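Local coordinates for aggregative adherence fimbrial subunit AggA (Escherichia coli O104:H4 str. C227-11, PDB 4PH8), which forms the major subunit of type I aggregative adherence fimbriae, bacterial surface fibres that probably adhere to host tissue by binding fibronectin, at residues 24-27 / 33-36; 40-45 / 49-54; 63-68 / 73-78; 86-91 / 95-100. All coordinates share one frame; numbering follows the deposited sequence. Where two conformers were deposited one is given.

Interaction 1. Residues 24-27 / 33-36; sequences QTVG and PIGF
The side chain of Gln24 reaches across to the backbone of Gly35 and grips both of its polar groups. Gln24 NE2 donates directly to Gly35 O (2.9 Å, N-H...O angle 157°), and the carbonyl oxygen lies close to the plane of the glutamine amide. The other half of the amide works through water 1, which donates to Gln24 OE1 at 2.7 Å and accepts from Gly35 N at 2.9 Å. Glutamine suits the place because its amide carries a donor and an acceptor side by side, matching the C=O and N-H of a single residue. Its chain runs extended beyond CG, and this gives the reach needed, since the strand axes pass 9.5 Å apart, too far for backbone pairing.

The two strands run nearly antiparallel on different layers of the beta sandwich. Strand 24-26 bonds in parallel to strand 141-155, whose place in the fold is consistent with a complementing donor strand, whereas Ile34 pairs with Val114 of strand 108-114.

Val26 and Ile34 meet tip to tip, Val26 CG1 lying 3.9 Å from Ile34 CD1, as branched aliphatics do well where side chains must fill the gap between layers. The amide nitrogen Gln24 NE2 also rests 3.6 Å from Phe36 CE1, with amide and ring planes 79° apart, while the ring packs on Ile151 and Leu153 of strand 141-155.

Interaction 2. Residues 40-45 / 49-54; sequences VTTSDQ and AGAKVW
Val40 and Val53 carry the apolar part of this contact, sliding past each other in opposite directions so that Val40 CG1 comes to 3.9 Å from Val53 CB. CG1 of Val40 stands anti to the backbone N (chi1 -172°), which aims that methyl at Val53 while CG2 lies 4.0 Å from Trp54 O. Farther along, Thr42 CG2 meets Ala51 CB at 3.9 Å. Threonine serves two purposes here: its methyl packs on the alanine, and its buried hydroxyl OG1 bonds to Pro15 O. The Ala51 methyl points toward Thr42, and a small apolar group suits this buried spot beside Val134.

Hydrogen bonding across the segments is helical. Ala49 N donates to Gln45 O at 3.0 Å, one i to i+4 bond of helix 44-49, bent to 136° at the hydrogen as the helix ends. Both ends of this short helix are capped. Ser43 takes the N-cap position, with OG bonded to the N of Cys46, and Gly50 leaves the last turn at positive phi in a Schellman motif, where glycine tolerates backbone angles that would jam a CB against the preceding carbonyl.

Helix 44-49 thus links strand 34-41 to strand 52-68. Val134 of strand 124-138 touches Thr42, Ala51 and Val53, Val40 pairs with Leu108 and Val53 with Lys99, and the disulfide Cys14-Cys46 ties the helix to the N-terminal arm.

Interaction 3. Residues 63-68 / 73-78; sequences KWVLQH and KQKYTL
A beta hairpin joins strands 52-68 and 75-82, and here its two arms pair in regular antiparallel fashion, from Trp64 opposite Leu78 to Gln67 opposite Lys75. Trp64 and Leu78 exchange two backbone bonds, the shorter from Leu78 N to Trp64 O at 2.7 Å. Leu66 and Tyr76 form the next hydrogen-bonded pair, again bonded both ways, and His68 N closes the series on Gln74 O at 3.0 Å.

Side chains alternate between the faces. Trp64, Leu66, Tyr76 and Leu78 share one: Leu66 CB lies 4.4 Å from Leu78 CD1, and Trp64 and Leu78 both pack on Val112 of strand 108-114, a fitting place for large apolar groups. Tyr76 also suits its position, since its hydroxyl bonds to Val120 O.

The other face holds Val65, Gln67, Lys75 and Thr77. Val65 CG1 touches the aliphatic part of Lys75, 3.9 Å from its CB. Gln67 and Lys75 lie side by side and point the same way, bringing Gln67 OE1 within 3.4 Å of Lys75 CE; Gln67 bends at chi2 (73°), and its NE2 bonds to Ala72 O in the turn. At one end the Lys63 and Thr77 side chains cross at about a right angle, with Lys63 CB 3.5 Å from Thr77 CG2. At the other, Gln74 CG lies 3.6 Å from His68 CB, and the imidazole NE2 bonds to Pro123 O.

The chemistry is divided accordingly: backbone bonds fix the register, one face is largely greasy and buried, and the other sets buried Val65 among an amide, a hydroxyl and a lysine, with the lysine's carbon stem packed against it.

Interaction 4. Residues 86-91 / 95-100; sequences ADFVNQ and AKIYKK
The ring of Tyr98 lies as a lid over Asp87, whose CB presses against one aromatic face 3.9 Å from the ring centroid in a CH-pi contact. Carboxylate and ring planes differ by only 25°. The tyrosine folds over its neighbour because CG sits between its own backbone N and carbonyl carbon (chi1 62°), the crowded position. Water 2 donates to Asp87 OD2 and bonds weakly to Tyr98 OH, so the polar ends of both residues share solvent while their carbon parts pack.

Val89 is the next bump: its CG2 fits between the Lys96 stem, 3.7 Å from CB, and the rim of the tyrosine at CD1, 4.2 Å away. A long lysine suits this spot, its methylenes covering the valine and its charged end making a cation-pi contact with Trp56. On the other face, Phe88 lies alongside Ile97, CE1 to CG1 at 4.1 Å, and sets its edge at Ala95 O, 3.7 Å from CD1. Ala86, small enough to slip in, puts its CB 4.0 Å from Ile97 CG2.

Three backbone bonds hold these shapes in register, two joining Asp87 with Tyr98 and one from Val89 N to Lys96 O at 2.9 Å.

The hairpin borders strand 52-68, where Ile97 pairs with Leu55 and the Tyr98 ring meets that of Trp54. Ile97 also packs on Leu108 and Ala110 of strand 108-114 and on Ile82 of strand 75-82.

How the interactions relate
The four contacts follow one another along the chain, each closing before the next opens. Interactions 1 and 2 share strand 34-41 but sit about 30 Å apart between centres, on opposite sides of the chain's centre. Strand 52-68 serves interactions 2 and 3, whose centres are about 28 Å apart, and also pairs with strand 97-100 of interaction 4, through Val53 O and Lys99 N. Interaction 3 touches interaction 1 where Leu66 meets Phe36, and interaction 4 where Trp64 CZ2 meets Ile97 CD1. Long strands thus connect distant ends of one elongated sandwich, consistent with a fimbrial subunit whose fold is completed by a donor strand, the principle by which such subunits are linked into fibres.

Interaction 1. Residues 24-27 / 33-36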
loop_
_atom_site.group_PDB
_atom_site.type_symbol
_atom_site.label_atom_id
_atom_site.label_comp_id
_atom_site.label_asym_id
_atom_site.label_seq_id
_atom_site.Cartn_x
_atom_site.Cartn_y
_atom_site.Cartn_z
ATOM N N GLN A 24 -15.642 -1.994 1.309
ATOM C CA GLN A 24 -16.664 -1.280 0.555
ATOM C C GLN A 24 -17.562 -2.256 -0.195
ATOM O O GLN A 24 -17.139 -3.367 -0.540
ATOM C CB GLN A 24 -16.019 -0.315 -0.436
ATOM C CG GLN A 24 -15.367 0.878 0.228
ATOM C CD GLN A 24 -14.602 1.732 -0.761
ATOM O OE1 GLN A 24 -15.078 2.781 -1.186
ATOM N NE2 GLN A 24 -13.413 1.272 -1.146
ATOM N N THR A 25 -18.800 -1.818 -0.421
ATOM C CA THR A 25 -19.788 -2.577 -1.203
ATOM C C THR A 25 -20.343 -1.674 -2.290
ATOM O O THR A 25 -20.653 -0.509 -2.034
ATOM C CB THR A 25 -20.963 -3.064 -0.335
ATOM O OG1 THR A 25 -21.434 -1.987 0.482
ATOM C CG2 THR A 25 -20.540 -4.220 0.557
ATOM N N VAL A 26 -20.470 -2.205 -3.501
ATOM C CA VAL A 26 -20.990 -1.419 -4.617
ATOM C C VAL A 26 -21.836 -2.307 -5.523
ATOM O O VAL A 26 -21.619 -3.520 -5.578
ATOM C CB VAL A 26 -19.839 -0.762 -5.404
ATOM C CG1 VAL A 26 -19.152 -1.765 -6.318
ATOM C CG2 VAL A 26 -20.338 0.441 -6.184
ATOM N N GLY A 27 -22.796 -1.698 -6.215
ATOM C CA GLY A 27 -23.621 -2.410 -7.181
ATOM C C GLY A 27 -22.872 -2.638 -8.482
ATOM O O GLY A 27 -22.064 -1.799 -8.899
ATOM N N PRO A 33 -16.191 6.006 -9.719
ATOM C CA PRO A 33 -14.891 5.483 -9.368
ATOM C C PRO A 33 -14.865 4.937 -7.940
ATOM O O PRO A 33 -15.459 5.532 -7.040
ATOM C CB PRO A 33 -13.981 6.705 -9.477
ATOM C CG PRO A 33 -14.639 7.576 -10.480
ATOM C CD PRO A 33 -16.109 7.348 -10.322
ATOM N N ILE A 34 -14.190 3.803 -7.760
ATOM C CA ILE A 34 -14.033 3.181 -6.446
ATOM C C ILE A 34 -12.595 3.423 -6.002
ATOM O O ILE A 34 -11.664 3.000 -6.669
ATOM C CB ILE A 34 -14.319 1.662 -6.479
ATOM C CG1 ILE A 34 -15.714 1.381 -7.067
ATOM C CG2 ILE A 34 -14.224 1.077 -5.071
ATOM C CD1 ILE A 34 -15.894 -0.067 -7.483
ATOM N N GLY A 35 -12.429 4.130 -4.891
ATOM C CA GLY A 35 -11.098 4.411 -4.349
ATOM C C GLY A 35 -10.689 3.456 -3.257
ATOM O O GLY A 35 -11.515 3.046 -2.431
ATOM N N PHE A 36 -9.398 3.127 -3.245
ATOM C CA PHE A 36 -8.792 2.323 -2.197
ATOM C C PHE A 36 -7.468 3.000 -1.843
ATOM O O PHE A 36 -6.726 3.408 -2.726
ATOM C CB PHE A 36 -8.493 0.895 -2.656
ATOM C CG PHE A 36 -9.667 0.176 -3.276
ATOM C CD1 PHE A 36 -10.584 -0.494 -2.487
ATOM C CD2 PHE A 36 -9.804 0.119 -4.641
ATOM C CE1 PHE A 36 -11.651 -1.170 -3.055
ATOM C CE2 PHE A 36 -10.874 -0.564 -5.228
ATOM C CZ PHE A 36 -11.792 -1.204 -4.423
HETATM O O HOH W 1 -14.696 4.530 -3.143
#

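Interaction 2. Residues 40-45 / 49-54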
loop_
_atom_site.group_PDB
_atom_site.type_symbol
_atom_site.label_atom_id
_atom_site.label_comp_id
_atom_site.label_asym_id
_atom_site.label_seq_id
_atom_site.Cartn_x
_atom_site.Cartn_y
_atom_site.Cartn_z
ATOM N N VAL A 40 1.036 4.395 5.657
ATOM C CA VAL A 40 2.062 3.706 6.441
ATOM C C VAL A 40 2.841 4.727 7.271
ATOM O O VAL A 40 3.191 5.805 6.799
ATOM C CB VAL A 40 3.049 2.893 5.542
ATOM C CG1 VAL A 40 3.958 2.041 6.412
ATOM C CG2 VAL A 40 2.283 2.025 4.564
ATOM N N THR A 41 3.108 4.381 8.520
ATOM C CA THR A 41 3.916 5.235 9.373
ATOM C C THR A 41 4.695 4.344 10.321
ATOM O O THR A 41 4.624 3.108 10.248
ATOM C CB THR A 41 3.047 6.279 10.121
ATOM O OG1 THR A 41 3.884 7.294 10.715
ATOM C CG2 THR A 41 2.165 5.623 11.164
ATOM N N THR A 42 5.467 4.979 11.189
ATOM C CA THR A 42 6.171 4.268 12.231
ATOM C C THR A 42 6.252 5.194 13.458
ATOM O O THR A 42 5.644 6.263 13.462
ATOM C CB THR A 42 7.562 3.796 11.723
ATOM O OG1 THR A 42 8.210 3.026 12.738
ATOM C CG2 THR A 42 8.431 4.990 11.370
ATOM N N SER A 43 6.999 4.794 14.486
ATOM C CA SER A 43 7.041 5.557 15.747
ATOM C C SER A 43 7.791 6.890 15.606
ATOM O O SER A 43 8.633 7.069 14.710
ATOM C CB SER A 43 7.691 4.729 16.846
ATOM O OG SER A 43 9.071 4.561 16.541
ATOM N N ASP A 44 7.508 7.820 16.510
ATOM C CA ASP A 44 8.210 9.108 16.496
ATOM C C ASP A 44 9.723 8.913 16.634
ATOM O O ASP A 44 10.485 9.565 15.948
ATOM C CB ASP A 44 7.707 10.017 17.605
ATOM C CG ASP A 44 6.323 10.586 17.321
ATOM O OD1 ASP A 44 5.805 10.467 16.183
ATOM O OD2 ASP A 44 5.744 11.172 18.250
ATOM N N GLN A 45 10.151 7.992 17.488
ATOM C CA GLN A 45 11.587 7.736 17.632
ATOM C C GLN A 45 12.204 7.195 16.352
ATOM O O GLN A 45 13.294 7.601 15.969
ATOM C CB GLN A 45 11.877 6.820 18.819
ATOM C CG GLN A 45 11.725 7.519 20.165
ATOM C CD GLN A 45 12.493 8.833 20.249
ATOM O OE1 GLN A 45 11.902 9.912 20.164
ATOM N NE2 GLN A 45 13.810 8.748 20.406
ATOM N N ALA A 49 15.058 8.830 13.872
ATOM C CA ALA A 49 16.228 8.028 13.527
ATOM C C ALA A 49 16.482 7.905 12.025
ATOM O O ALA A 49 17.567 7.478 11.618
ATOM C CB ALA A 49 16.098 6.643 14.145
ATOM N N GLY A 50 15.493 8.252 11.205
ATOM C CA GLY A 50 15.648 8.263 9.744
ATOM C C GLY A 50 14.962 7.137 8.974
ATOM O O GLY A 50 15.361 6.808 7.850
ATOM N N ALA A 51 13.917 6.567 9.558
ATOM C CA ALA A 51 13.221 5.407 8.986
ATOM C C ALA A 51 12.624 5.686 7.628
ATOM O O ALA A 51 12.120 6.776 7.380
ATOM C CB ALA A 51 12.085 4.987 9.915
ATOM N N LYS A 52 12.620 4.654 6.789
ATOM C CA LYS A 52 12.049 4.716 5.464
ATOM C C LYS A 52 10.949 3.679 5.446
ATOM O O LYS A 52 11.166 2.532 5.826
ATOM C CB LYS A 52 13.135 4.417 4.407
ATOM C CG LYS A 52 12.621 4.202 2.985
ATOM C CD LYS A 52 13.710 3.719 2.031
ATOM C CE LYS A 52 14.839 4.724 1.902
ATOM N NZ LYS A 52 15.845 4.244 0.913
ATOM N N VAL A 53 9.762 4.088 5.013
ATOM C CA VAL A 53 8.651 3.171 4.929
ATOM C C VAL A 53 8.371 2.810 3.485
ATOM O O VAL A 53 8.742 3.538 2.562
ATOM C CB VAL A 53 7.389 3.690 5.636
ATOM C CG1 VAL A 53 7.606 3.738 7.131
ATOM C CG2 VAL A 53 6.945 5.049 5.105
ATOM N N TRP A 54 7.732 1.657 3.312
ATOM C CA TRP A 54 7.498 1.059 2.016
ATOM C C TRP A 54 6.080 0.548 1.933
ATOM O O TRP A 54 5.486 0.163 2.947
ATOM C CB TRP A 54 8.418 -0.140 1.803
ATOM C CG TRP A 54 9.862 0.186 1.790
ATOM C CD1 TRP A 54 10.667 0.381 2.868
ATOM C CD2 TRP A 54 10.690 0.320 0.634
ATOM N NE1 TRP A 54 11.959 0.645 2.455
ATOM C CE2 TRP A 54 11.998 0.612 1.088
ATOM C CE3 TRP A 54 10.455 0.233 -0.740
ATOM C CZ2 TRP A 54 13.062 0.822 0.211
ATOM C CZ3 TRP A 54 11.512 0.440 -1.612
ATOM C CH2 TRP A 54 12.803 0.732 -1.125
#

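Interaction 3. Residues 63-68 / 73-78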
loop_
_atom_site.group_PDB
_atom_site.type_symbol
_atom_site.label_atom_id
_atom_site.label_comp_id
_atom_site.label_asym_id
_atom_site.label_seq_id
_atom_site.Cartn_x
_atom_site.Cartn_y
_atom_site.Cartn_z
ATOM N N LYS A 63 2.599 -3.833 -8.626
ATOM C CA LYS A 63 1.305 -3.171 -8.766
ATOM C C LYS A 63 0.275 -3.840 -7.846
ATOM O O LYS A 63 0.468 -4.948 -7.363
ATOM C CB LYS A 63 0.850 -3.126 -10.231
ATOM C CG LYS A 63 1.669 -2.141 -11.041
ATOM C CD LYS A 63 1.292 -2.058 -12.512
ATOM C CE LYS A 63 2.349 -1.251 -13.258
ATOM N NZ LYS A 63 2.120 -1.182 -14.725
ATOM N N TRP A 64 -0.788 -3.120 -7.541
ATOM C CA TRP A 64 -1.772 -3.612 -6.594
ATOM C C TRP A 64 -2.799 -4.441 -7.334
ATOM O O TRP A 64 -3.248 -4.038 -8.386
ATOM C CB TRP A 64 -2.443 -2.423 -5.913
ATOM C CG TRP A 64 -1.507 -1.526 -5.130
ATOM C CD1 TRP A 64 -0.141 -1.501 -5.161
ATOM C CD2 TRP A 64 -1.902 -0.491 -4.223
ATOM N NE1 TRP A 64 0.342 -0.525 -4.312
ATOM C CE2 TRP A 64 -0.720 0.106 -3.720
ATOM C CE3 TRP A 64 -3.139 -0.025 -3.767
ATOM C CZ2 TRP A 64 -0.743 1.153 -2.800
ATOM C CZ3 TRP A 64 -3.160 1.019 -2.843
ATOM C CH2 TRP A 64 -1.957 1.601 -2.375
ATOM N N VAL A 65 -3.148 -5.613 -6.798
ATOM C CA VAL A 65 -4.062 -6.532 -7.501
ATOM C C VAL A 65 -5.371 -6.714 -6.732
ATOM O O VAL A 65 -5.383 -7.218 -5.617
ATOM C CB VAL A 65 -3.403 -7.903 -7.750
ATOM C CG1 VAL A 65 -4.337 -8.825 -8.528
ATOM C CG2 VAL A 65 -2.082 -7.724 -8.484
ATOM N N LEU A 66 -6.468 -6.291 -7.346
ATOM C CA LEU A 66 -7.792 -6.555 -6.812
ATOM C C LEU A 66 -8.266 -7.877 -7.418
ATOM O O LEU A 66 -8.556 -7.949 -8.617
ATOM C CB LEU A 66 -8.746 -5.413 -7.154
ATOM C CG LEU A 66 -10.116 -5.436 -6.462
ATOM C CD1 LEU A 66 -10.020 -5.253 -4.952
ATOM C CD2 LEU A 66 -11.019 -4.364 -7.041
ATOM N N GLN A 67 -8.355 -8.902 -6.568
ATOM C CA GLN A 67 -8.427 -10.309 -6.997
ATOM C C GLN A 67 -9.748 -10.964 -6.586
ATOM O O GLN A 67 -10.117 -10.942 -5.410
ATOM C CB GLN A 67 -7.250 -11.073 -6.361
ATOM C CG GLN A 67 -7.251 -12.582 -6.555
ATOM C CD GLN A 67 -6.889 -12.979 -7.971
ATOM O OE1 GLN A 67 -5.770 -12.732 -8.421
ATOM N NE2 GLN A 67 -7.834 -13.589 -8.686
ATOM N N HIS A 68 -10.447 -11.564 -7.555
ATOM C CA HIS A 68 -11.715 -12.243 -7.283
ATOM C C HIS A 68 -11.437 -13.495 -6.463
ATOM O O HIS A 68 -10.466 -14.206 -6.716
ATOM C CB HIS A 68 -12.449 -12.591 -8.584
ATOM C CG HIS A 68 -13.913 -12.868 -8.398
ATOM N ND1 HIS A 68 -14.401 -14.124 -8.109
ATOM C CD2 HIS A 68 -14.995 -12.053 -8.459
ATOM C CE1 HIS A 68 -15.715 -14.070 -7.986
ATOM N NE2 HIS A 68 -16.103 -12.827 -8.200
ATOM N N LYS A 73 -8.319 -15.967 -12.717
ATOM C CA LYS A 73 -8.038 -15.076 -13.842
ATOM C C LYS A 73 -8.740 -13.719 -13.747
ATOM O O LYS A 73 -8.353 -12.778 -14.439
ATOM C CB LYS A 73 -8.405 -15.765 -15.169
ATOM N N GLN A 74 -9.763 -13.610 -12.900
ATOM C CA GLN A 74 -10.495 -12.355 -12.740
ATOM C C GLN A 74 -9.805 -11.463 -11.708
ATOM O O GLN A 74 -9.861 -11.719 -10.500
ATOM C CB GLN A 74 -11.927 -12.624 -12.298
ATOM C CG GLN A 74 -12.782 -11.412 -11.981
ATOM C CD GLN A 74 -12.838 -10.411 -13.110
ATOM O OE1 GLN A 74 -13.089 -10.773 -14.257
ATOM N NE2 GLN A 74 -12.610 -9.136 -12.784
ATOM N N LYS A 75 -9.176 -10.401 -12.192
ATOM C CA LYS A 75 -8.400 -9.529 -11.327
ATOM C C LYS A 75 -8.116 -8.233 -12.043
ATOM O O LYS A 75 -8.157 -8.182 -13.266
ATOM C CB LYS A 75 -7.090 -10.211 -10.928
ATOM C CG LYS A 75 -6.218 -10.652 -12.100
ATOM C CD LYS A 75 -4.850 -11.135 -11.639
ATOM C CE LYS A 75 -4.740 -12.651 -11.611
ATOM N NZ LYS A 75 -3.320 -13.070 -11.410
ATOM N N TYR A 76 -7.826 -7.177 -11.287
ATOM C CA TYR A 76 -7.369 -5.940 -11.907
ATOM C C TYR A 76 -6.078 -5.510 -11.273
ATOM O O TYR A 76 -5.967 -5.451 -10.052
ATOM C CB TYR A 76 -8.434 -4.847 -11.870
ATOM C CG TYR A 76 -9.540 -5.116 -12.872
ATOM C CD1 TYR A 76 -9.255 -5.284 -14.239
ATOM C CD2 TYR A 76 -10.863 -5.226 -12.461
ATOM C CE1 TYR A 76 -10.263 -5.558 -15.155
ATOM C CE2 TYR A 76 -11.870 -5.493 -13.366
ATOM C CZ TYR A 76 -11.571 -5.657 -14.711
ATOM O OH TYR A 76 -12.596 -5.917 -15.607
ATOM N N THR A 77 -5.092 -5.289 -12.129
ATOM C CA THR A 77 -3.782 -4.846 -11.714
ATOM C C THR A 77 -3.807 -3.331 -11.786
ATOM O O THR A 77 -4.088 -2.756 -12.835
ATOM C CB THR A 77 -2.717 -5.446 -12.644
ATOM O OG1 THR A 77 -2.834 -6.875 -12.615
ATOM C CG2 THR A 77 -1.322 -5.039 -12.224
ATOM N N LEU A 78 -3.533 -2.690 -10.656
ATOM C CA LEU A 78 -3.767 -1.260 -10.497
ATOM C C LEU A 78 -2.463 -0.533 -10.212
ATOM O O LEU A 78 -1.641 -0.979 -9.401
ATOM C CB LEU A 78 -4.783 -1.017 -9.375
ATOM C CG LEU A 78 -6.130 -1.741 -9.527
ATOM C CD1 LEU A 78 -6.984 -1.588 -8.286
ATOM C CD2 LEU A 78 -6.881 -1.210 -10.740
#

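Interaction 4. Residues 86-91 / 95-100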
loop_
_atom_site.group_PDB
_atom_site.type_symbol
_atom_site.label_atom_id
_atom_site.label_comp_id
_atom_site.label_asym_id
_atom_site.label_seq_id
_atom_site.Cartn_x
_atom_site.Cartn_y
_atom_site.Cartn_z
ATOM N N ALA A 86 6.717 10.956 -1.492
ATOM C CA ALA A 86 7.091 9.552 -1.692
ATOM C C ALA A 86 7.727 9.402 -3.063
ATOM O O ALA A 86 7.733 10.337 -3.864
ATOM C CB ALA A 86 5.860 8.669 -1.584
ATOM N N ASP A 87 8.282 8.233 -3.325
ATOM C CA ASP A 87 8.872 7.922 -4.624
ATOM C C ASP A 87 8.582 6.483 -4.994
ATOM O O ASP A 87 8.366 5.645 -4.127
ATOM C CB ASP A 87 10.394 8.102 -4.567
ATOM C CG ASP A 87 10.813 9.527 -4.663
ATOM O OD1 ASP A 87 10.880 10.045 -5.789
ATOM O OD2 ASP A 87 11.128 10.119 -3.618
ATOM N N PHE A 88 8.620 6.210 -6.287
ATOM C CA PHE A 88 8.608 4.857 -6.821
ATOM C C PHE A 88 10.044 4.394 -7.010
ATOM O O PHE A 88 10.911 5.193 -7.339
ATOM C CB PHE A 88 7.931 4.842 -8.184
ATOM C CG PHE A 88 6.492 5.228 -8.150
ATOM C CD1 PHE A 88 5.545 4.354 -7.646
ATOM C CD2 PHE A 88 6.084 6.466 -8.605
ATOM C CE1 PHE A 88 4.218 4.704 -7.615
ATOM C CE2 PHE A 88 4.748 6.826 -8.572
ATOM C CZ PHE A 88 3.816 5.941 -8.087
ATOM N N VAL A 89 10.262 3.105 -6.797
ATOM C CA VAL A 89 11.551 2.467 -7.039
ATOM C C VAL A 89 12.007 2.702 -8.483
ATOM O O VAL A 89 11.213 2.611 -9.435
ATOM C CB VAL A 89 11.463 0.959 -6.726
ATOM C CG1 VAL A 89 12.678 0.212 -7.271
ATOM C CG2 VAL A 89 11.358 0.739 -5.231
ATOM N N ASN A 90 13.283 3.048 -8.616
ATOM C CA ASN A 90 13.949 3.185 -9.915
ATOM C C ASN A 90 13.266 4.167 -10.879
ATOM O O ASN A 90 12.995 3.846 -12.055
ATOM C CB ASN A 90 14.114 1.800 -10.554
ATOM C CG ASN A 90 15.136 1.786 -11.682
ATOM O OD1 ASN A 90 14.858 1.301 -12.781
ATOM N ND2 ASN A 90 16.327 2.323 -11.417
ATOM N N GLN A 91 12.990 5.362 -10.356
ATOM C CA GLN A 91 12.351 6.452 -11.117
ATOM C C GLN A 91 11.043 6.059 -11.817
ATOM O O GLN A 91 10.646 6.687 -12.805
ATOM C CB GLN A 91 13.337 7.055 -12.126
ATOM C CG GLN A 91 14.605 7.615 -11.484
ATOM C CD GLN A 91 15.430 8.527 -12.393
ATOM O OE1 GLN A 91 16.350 9.192 -11.921
ATOM N NE2 GLN A 91 15.113 8.561 -13.692
ATOM N N ALA A 95 6.594 -0.201 -9.400
ATOM C CA ALA A 95 5.552 0.490 -8.622
ATOM C C ALA A 95 5.747 0.396 -7.109
ATOM O O ALA A 95 4.955 0.964 -6.365
ATOM C CB ALA A 95 4.172 -0.024 -8.994
ATOM N N LYS A 96 6.773 -0.311 -6.641
ATOM C CA LYS A 96 7.063 -0.327 -5.202
ATOM C C LYS A 96 7.341 1.107 -4.735
ATOM O O LYS A 96 8.002 1.878 -5.418
ATOM C CB LYS A 96 8.223 -1.265 -4.886
ATOM C CG LYS A 96 8.647 -1.295 -3.433
ATOM C CD LYS A 96 9.674 -2.389 -3.172
ATOM C CE LYS A 96 9.046 -3.764 -3.138
ATOM N NZ LYS A 96 10.105 -4.810 -3.052
ATOM N N ILE A 97 6.795 1.467 -3.578
ATOM C CA ILE A 97 6.843 2.841 -3.094
ATOM C C ILE A 97 7.657 2.924 -1.826
ATOM O O ILE A 97 7.527 2.060 -0.970
ATOM C CB ILE A 97 5.416 3.300 -2.741
ATOM C CG1 ILE A 97 4.475 3.042 -3.922
ATOM C CG2 ILE A 97 5.412 4.758 -2.296
ATOM C CD1 ILE A 97 3.025 2.863 -3.499
ATOM N N TYR A 98 8.456 3.978 -1.684
ATOM C CA TYR A 98 9.112 4.255 -0.423
ATOM C C TYR A 98 9.002 5.719 -0.078
ATOM O O TYR A 98 8.687 6.566 -0.926
ATOM C CB TYR A 98 10.594 3.845 -0.462
ATOM C CG TYR A 98 11.405 4.594 -1.487
ATOM C CD1 TYR A 98 11.496 4.130 -2.792
ATOM C CD2 TYR A 98 12.072 5.763 -1.156
ATOM C CE1 TYR A 98 12.223 4.815 -3.745
ATOM C CE2 TYR A 98 12.793 6.466 -2.107
ATOM C CZ TYR A 98 12.873 5.981 -3.391
ATOM O OH TYR A 98 13.599 6.676 -4.332
ATOM N N LYS A 99 9.267 6.008 1.183
ATOM C CA LYS A 99 9.325 7.384 1.657
ATOM C C LYS A 99 10.165 7.471 2.905
ATOM O O LYS A 99 9.924 6.734 3.848
ATOM C CB LYS A 99 7.939 7.894 1.956
ATOM C CG LYS A 99 7.896 9.357 2.369
ATOM C CD LYS A 99 6.442 9.818 2.476
ATOM C CE LYS A 99 6.324 11.274 2.890
ATOM N NZ LYS A 99 4.927 11.780 2.809
ATOM N N LYS A 100 11.133 8.386 2.900
ATOM C CA LYS A 100 11.885 8.725 4.088
ATOM C C LYS A 100 11.020 9.697 4.890
ATOM O O LYS A 100 10.768 10.820 4.468
ATOM C CB LYS A 100 13.242 9.342 3.694
ATOM C CG LYS A 100 13.975 10.095 4.792
ATOM C CD LYS A 100 14.394 9.200 5.944
ATOM C CE LYS A 100 15.703 9.681 6.561
ATOM N NZ LYS A 100 16.893 9.009 5.975
HETATM O O HOH W 2 13.774 10.026 -3.382
HETATM O O HOH W 3 13.337 6.546 -7.708
#